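Long-range contact in malonyl CoA-acyl carrier protein transacylase (Mycobacterium tuberculosis, PDB 2QC3), which catalyses the transfer of the malonyl group from malonyl-CoA to holo-acyl carrier protein, supplying malonyl-ACP for fatty acid biosynthesis: residues A[255-269]-A[278-291]. Sequence-based numbering, arbitrary orientation.
Sequences TATLREHTVTAIVEF and IAKRELRGVPARAV
Leu283 and Ile266 meet methyl to methyl inside a beta-alpha-beta unit in which strand 263-268, helix 275-282 and the edge strand 288-290 close one side of the parallel sheet of the acyl transferase domain. Just past the helix, leucine suits the place because its methyls reach Ile266, Val263 and Arg259. Leu283 CD1 lies 3.3 Å from Ile266 CD1, tighter than usual van der Waals contact, while CD2 presses on Arg259 CA of helix 251-260. Val263 CG1 fits against both methyls of Leu283, set between its own backbone N and carbonyl carbon by a chi1 of 51°. Val286, which closes the type II turn from Leu283 and crosses Ile266 at about a right angle, extends this apolar layer.

Beyond it the strands pair in parallel. Pro287, though it has no N-H to give, accepts Ile266 N through its carbonyl O at 2.8 Å; Ile266 O receives Arg289 N, and Arg289 O takes Glu268 N at 2.9 Å, nearly straight (172°). On the sheet face of Ile266, small Ala288 sets its CB 3.9 Å from Ile266 CB. The extended Glu268 on that face hydrogen-bonds through OE1 to Ser276 OG in the helix's first turn and through OE2 to Gly273 N in the loop before it, which probably stabilises its charge.

The solvent side is looser and more polar. Arg289 sends its long chain away from strand 263-268 to a salt bridge with Glu299, suiting an exposed edge. At the opposite end the axes of helix segments 255-260 and 278-282 come within 9.4 Å, and exposed Arg259 turns its guanidinium nearly parallel to the carboxylate of Glu282 but displaced from its plane, their salt bridge less surely placed. Next to that pair, Thr255 CG2 rests 3.5 Å from Glu282 CG.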
# COMPACT_ATOMS: atom_id res chain seq x y z
N THR A 255 -8.62 2.10 9.73
CA THR A 255 -9.37 1.00 10.29
C THR A 255 -10.43 1.52 11.26
O THR A 255 -11.50 0.93 11.38
CB THR A 255 -8.46 0.01 11.00
OG1 THR A 255 -7.40 -0.39 10.13
CG2 THR A 255 -9.25 -1.22 11.40
N ALA A 256 -10.11 2.61 11.95
CA ALA A 256 -11.05 3.21 12.89
C ALA A 256 -12.27 3.68 12.10
O ALA A 256 -13.40 3.59 12.56
CB ALA A 256 -10.40 4.40 13.61
N THR A 257 -12.02 4.18 10.89
CA THR A 257 -13.11 4.64 10.04
C THR A 257 -13.94 3.46 9.53
O THR A 257 -15.15 3.57 9.35
CB THR A 257 -12.57 5.44 8.84
OG1 THR A 257 -11.92 6.63 9.32
CG2 THR A 257 -13.71 5.84 7.90
N LEU A 258 -13.28 2.33 9.28
CA LEU A 258 -13.98 1.14 8.81
C LEU A 258 -14.97 0.70 9.89
O LEU A 258 -16.09 0.30 9.60
CB LEU A 258 -13.00 0.01 8.52
CG LEU A 258 -12.00 0.27 7.39
CD1 LEU A 258 -11.01 -0.89 7.29
CD2 LEU A 258 -12.77 0.45 6.08
N ARG A 259 -14.52 0.80 11.14
CA ARG A 259 -15.34 0.43 12.29
C ARG A 259 -16.61 1.30 12.30
O ARG A 259 -17.71 0.81 12.56
CB ARG A 259 -14.55 0.64 13.58
CG ARG A 259 -15.03 -0.19 14.76
CD ARG A 259 -14.19 0.09 16.00
NE ARG A 259 -12.76 0.15 15.71
CZ ARG A 259 -11.81 0.29 16.63
NH1 ARG A 259 -12.13 0.37 17.91
NH2 ARG A 259 -10.54 0.36 16.26
N GLU A 260 -16.44 2.59 12.01
CA GLU A 260 -17.56 3.52 11.97
C GLU A 260 -18.66 3.04 11.03
O GLU A 260 -19.84 3.20 11.30
CB GLU A 260 -17.09 4.90 11.54
CG GLU A 260 -16.46 5.73 12.65
CD GLU A 260 -15.98 7.08 12.15
OE1 GLU A 260 -16.73 7.72 11.39
OE2 GLU A 260 -14.87 7.50 12.53
N HIS A 261 -18.25 2.45 9.90
CA HIS A 261 -19.19 1.94 8.92
C HIS A 261 -19.64 0.55 9.34
O HIS A 261 -19.15 -0.01 10.33
CB HIS A 261 -18.54 1.88 7.54
CG HIS A 261 -18.20 3.22 6.98
ND1 HIS A 261 -17.42 4.14 7.66
CD2 HIS A 261 -18.53 3.81 5.81
CE1 HIS A 261 -17.29 5.23 6.93
NE2 HIS A 261 -17.96 5.06 5.80
N THR A 262 -20.57 -0.03 8.58
CA THR A 262 -21.06 -1.36 8.89
C THR A 262 -20.32 -2.39 8.05
O THR A 262 -20.93 -3.13 7.27
CB THR A 262 -22.58 -1.47 8.61
OG1 THR A 262 -23.26 -0.41 9.29
CG2 THR A 262 -23.12 -2.81 9.12
N VAL A 263 -19.00 -2.42 8.20
CA VAL A 263 -18.19 -3.38 7.46
C VAL A 263 -18.57 -4.77 7.94
O VAL A 263 -18.39 -5.11 9.11
CB VAL A 263 -16.68 -3.14 7.69
CG1 VAL A 263 -16.39 -3.06 9.18
CG2 VAL A 263 -15.88 -4.27 7.05
N THR A 264 -19.10 -5.58 7.03
CA THR A 264 -19.52 -6.93 7.38
C THR A 264 -18.57 -8.01 6.88
O THR A 264 -18.76 -9.19 7.17
CB THR A 264 -20.92 -7.20 6.82
OG1 THR A 264 -20.87 -7.25 5.39
CG2 THR A 264 -21.88 -6.10 7.26
N ALA A 265 -17.54 -7.60 6.14
CA ALA A 265 -16.57 -8.55 5.62
C ALA A 265 -15.33 -7.81 5.15
O ALA A 265 -15.40 -6.67 4.68
CB ALA A 265 -17.18 -9.34 4.48
N ILE A 266 -14.17 -8.45 5.29
CA ILE A 266 -12.91 -7.85 4.88
C ILE A 266 -12.25 -8.67 3.79
O ILE A 266 -12.08 -9.88 3.93
CB ILE A 266 -11.90 -7.77 6.05
CG1 ILE A 266 -12.51 -7.02 7.24
CG2 ILE A 266 -10.61 -7.12 5.56
CD1 ILE A 266 -12.92 -5.62 6.93
N VAL A 267 -11.86 -8.01 2.71
CA VAL A 267 -11.18 -8.69 1.62
C VAL A 267 -9.86 -7.98 1.38
O VAL A 267 -9.83 -6.78 1.12
CB VAL A 267 -12.01 -8.66 0.32
CG1 VAL A 267 -11.27 -9.43 -0.78
CG2 VAL A 267 -13.39 -9.26 0.55
N GLU A 268 -8.77 -8.72 1.51
CA GLU A 268 -7.45 -8.15 1.27
C GLU A 268 -6.98 -8.72 -0.05
O GLU A 268 -6.99 -9.94 -0.26
CB GLU A 268 -6.47 -8.50 2.39
CG GLU A 268 -5.00 -8.22 2.04
CD GLU A 268 -4.08 -8.19 3.25
OE1 GLU A 268 -4.35 -8.88 4.25
OE2 GLU A 268 -3.06 -7.47 3.20
N PHE A 269 -6.58 -7.83 -0.94
CA PHE A 269 -6.10 -8.22 -2.25
C PHE A 269 -4.63 -8.64 -2.21
O PHE A 269 -3.91 -8.31 -1.26
CB PHE A 269 -6.27 -7.06 -3.23
CG PHE A 269 -7.68 -6.82 -3.64
CD1 PHE A 269 -8.61 -6.34 -2.73
CD2 PHE A 269 -8.10 -7.10 -4.94
CE1 PHE A 269 -9.93 -6.13 -3.11
CE2 PHE A 269 -9.42 -6.89 -5.32
CZ PHE A 269 -10.33 -6.41 -4.41
N ILE A 278 -4.63 -6.85 10.83
CA ILE A 278 -4.71 -5.57 11.52
C ILE A 278 -6.17 -5.12 11.57
O ILE A 278 -6.66 -4.72 12.62
CB ILE A 278 -3.87 -4.48 10.81
CG1 ILE A 278 -2.39 -4.63 11.17
CG2 ILE A 278 -4.31 -3.10 11.26
CD1 ILE A 278 -1.85 -6.03 11.03
N ALA A 279 -6.87 -5.22 10.43
CA ALA A 279 -8.27 -4.83 10.34
C ALA A 279 -9.18 -5.65 11.25
O ALA A 279 -10.19 -5.14 11.74
CB ALA A 279 -8.75 -4.93 8.90
N LYS A 280 -8.82 -6.91 11.47
CA LYS A 280 -9.60 -7.81 12.33
C LYS A 280 -9.67 -7.29 13.76
O LYS A 280 -10.72 -7.32 14.39
CB LYS A 280 -8.96 -9.20 12.40
CG LYS A 280 -9.25 -10.14 11.26
CD LYS A 280 -8.44 -11.41 11.46
CE LYS A 280 -8.76 -12.46 10.42
NZ LYS A 280 -10.11 -13.02 10.56
N ARG A 281 -8.53 -6.82 14.26
CA ARG A 281 -8.44 -6.34 15.63
C ARG A 281 -9.47 -5.30 16.02
O ARG A 281 -9.95 -5.28 17.15
CB ARG A 281 -7.02 -5.82 15.90
CG ARG A 281 -6.72 -5.65 17.38
CD ARG A 281 -5.28 -5.21 17.66
NE ARG A 281 -4.29 -6.25 17.39
CZ ARG A 281 -3.73 -6.48 16.20
NH1 ARG A 281 -4.06 -5.74 15.15
NH2 ARG A 281 -2.84 -7.44 16.06
N GLU A 282 -9.84 -4.42 15.08
CA GLU A 282 -10.81 -3.38 15.38
C GLU A 282 -12.21 -3.79 14.93
O GLU A 282 -13.21 -3.37 15.52
CB GLU A 282 -10.42 -2.07 14.70
CG GLU A 282 -8.94 -1.70 14.83
CD GLU A 282 -8.45 -1.70 16.27
OE1 GLU A 282 -7.22 -1.65 16.47
OE2 GLU A 282 -9.29 -1.75 17.19
N LEU A 283 -12.28 -4.61 13.89
CA LEU A 283 -13.56 -5.08 13.37
C LEU A 283 -13.76 -6.52 13.81
O LEU A 283 -13.77 -7.43 12.98
CB LEU A 283 -13.56 -5.00 11.84
CG LEU A 283 -13.18 -3.65 11.23
CD1 LEU A 283 -13.12 -3.79 9.72
CD2 LEU A 283 -14.17 -2.59 11.64
N ARG A 284 -13.91 -6.73 15.11
CA ARG A 284 -14.08 -8.07 15.65
C ARG A 284 -15.41 -8.70 15.26
O ARG A 284 -16.45 -8.04 15.27
CB ARG A 284 -13.96 -8.03 17.18
CG ARG A 284 -12.61 -7.55 17.67
CD ARG A 284 -12.57 -7.42 19.18
NE ARG A 284 -11.32 -6.82 19.63
CZ ARG A 284 -11.06 -6.45 20.88
NH1 ARG A 284 -11.99 -6.60 21.82
NH2 ARG A 284 -9.89 -5.91 21.19
N GLY A 285 -15.36 -9.98 14.90
CA GLY A 285 -16.57 -10.67 14.50
C GLY A 285 -16.79 -10.56 13.00
O GLY A 285 -17.75 -11.12 12.47
N VAL A 286 -15.90 -9.84 12.33
CA VAL A 286 -15.99 -9.66 10.89
C VAL A 286 -15.07 -10.63 10.17
O VAL A 286 -13.86 -10.63 10.38
CB VAL A 286 -15.60 -8.22 10.48
CG1 VAL A 286 -15.79 -8.03 8.98
CG2 VAL A 286 -16.43 -7.21 11.26
N PRO A 287 -15.63 -11.49 9.31
CA PRO A 287 -14.80 -12.45 8.58
C PRO A 287 -13.92 -11.76 7.54
O PRO A 287 -14.32 -10.77 6.92
CB PRO A 287 -15.83 -13.38 7.94
CG PRO A 287 -17.00 -12.46 7.69
CD PRO A 287 -17.06 -11.67 8.98
N ALA A 288 -12.71 -12.27 7.38
CA ALA A 288 -11.76 -11.72 6.43
C ALA A 288 -11.36 -12.77 5.40
O ALA A 288 -11.40 -13.97 5.68
CB ALA A 288 -10.52 -11.21 7.16
N ARG A 289 -10.98 -12.31 4.22
CA ARG A 289 -10.56 -13.21 3.15
C ARG A 289 -9.27 -12.70 2.53
O ARG A 289 -9.19 -11.56 2.07
CB ARG A 289 -11.65 -13.29 2.07
CG ARG A 289 -12.90 -14.05 2.50
CD ARG A 289 -12.61 -15.53 2.71
NE ARG A 289 -13.81 -16.29 3.05
CZ ARG A 289 -13.84 -17.60 3.29
NH1 ARG A 289 -12.72 -18.31 3.21
NH2 ARG A 289 -14.98 -18.19 3.60
N ALA A 290 -8.25 -13.55 2.54
CA ALA A 290 -6.95 -13.21 1.99
C ALA A 290 -6.86 -13.76 0.57
O ALA A 290 -6.72 -14.97 0.37
CB ALA A 290 -5.84 -13.82 2.84
N VAL A 291 -6.95 -12.88 -0.42
CA VAL A 291 -6.88 -13.30 -1.81
C VAL A 291 -5.45 -13.52 -2.27
O VAL A 291 -4.70 -12.57 -2.47
CB VAL A 291 -7.56 -12.28 -2.74
CG1 VAL A 291 -7.47 -12.75 -4.18
CG2 VAL A 291 -9.01 -12.09 -2.32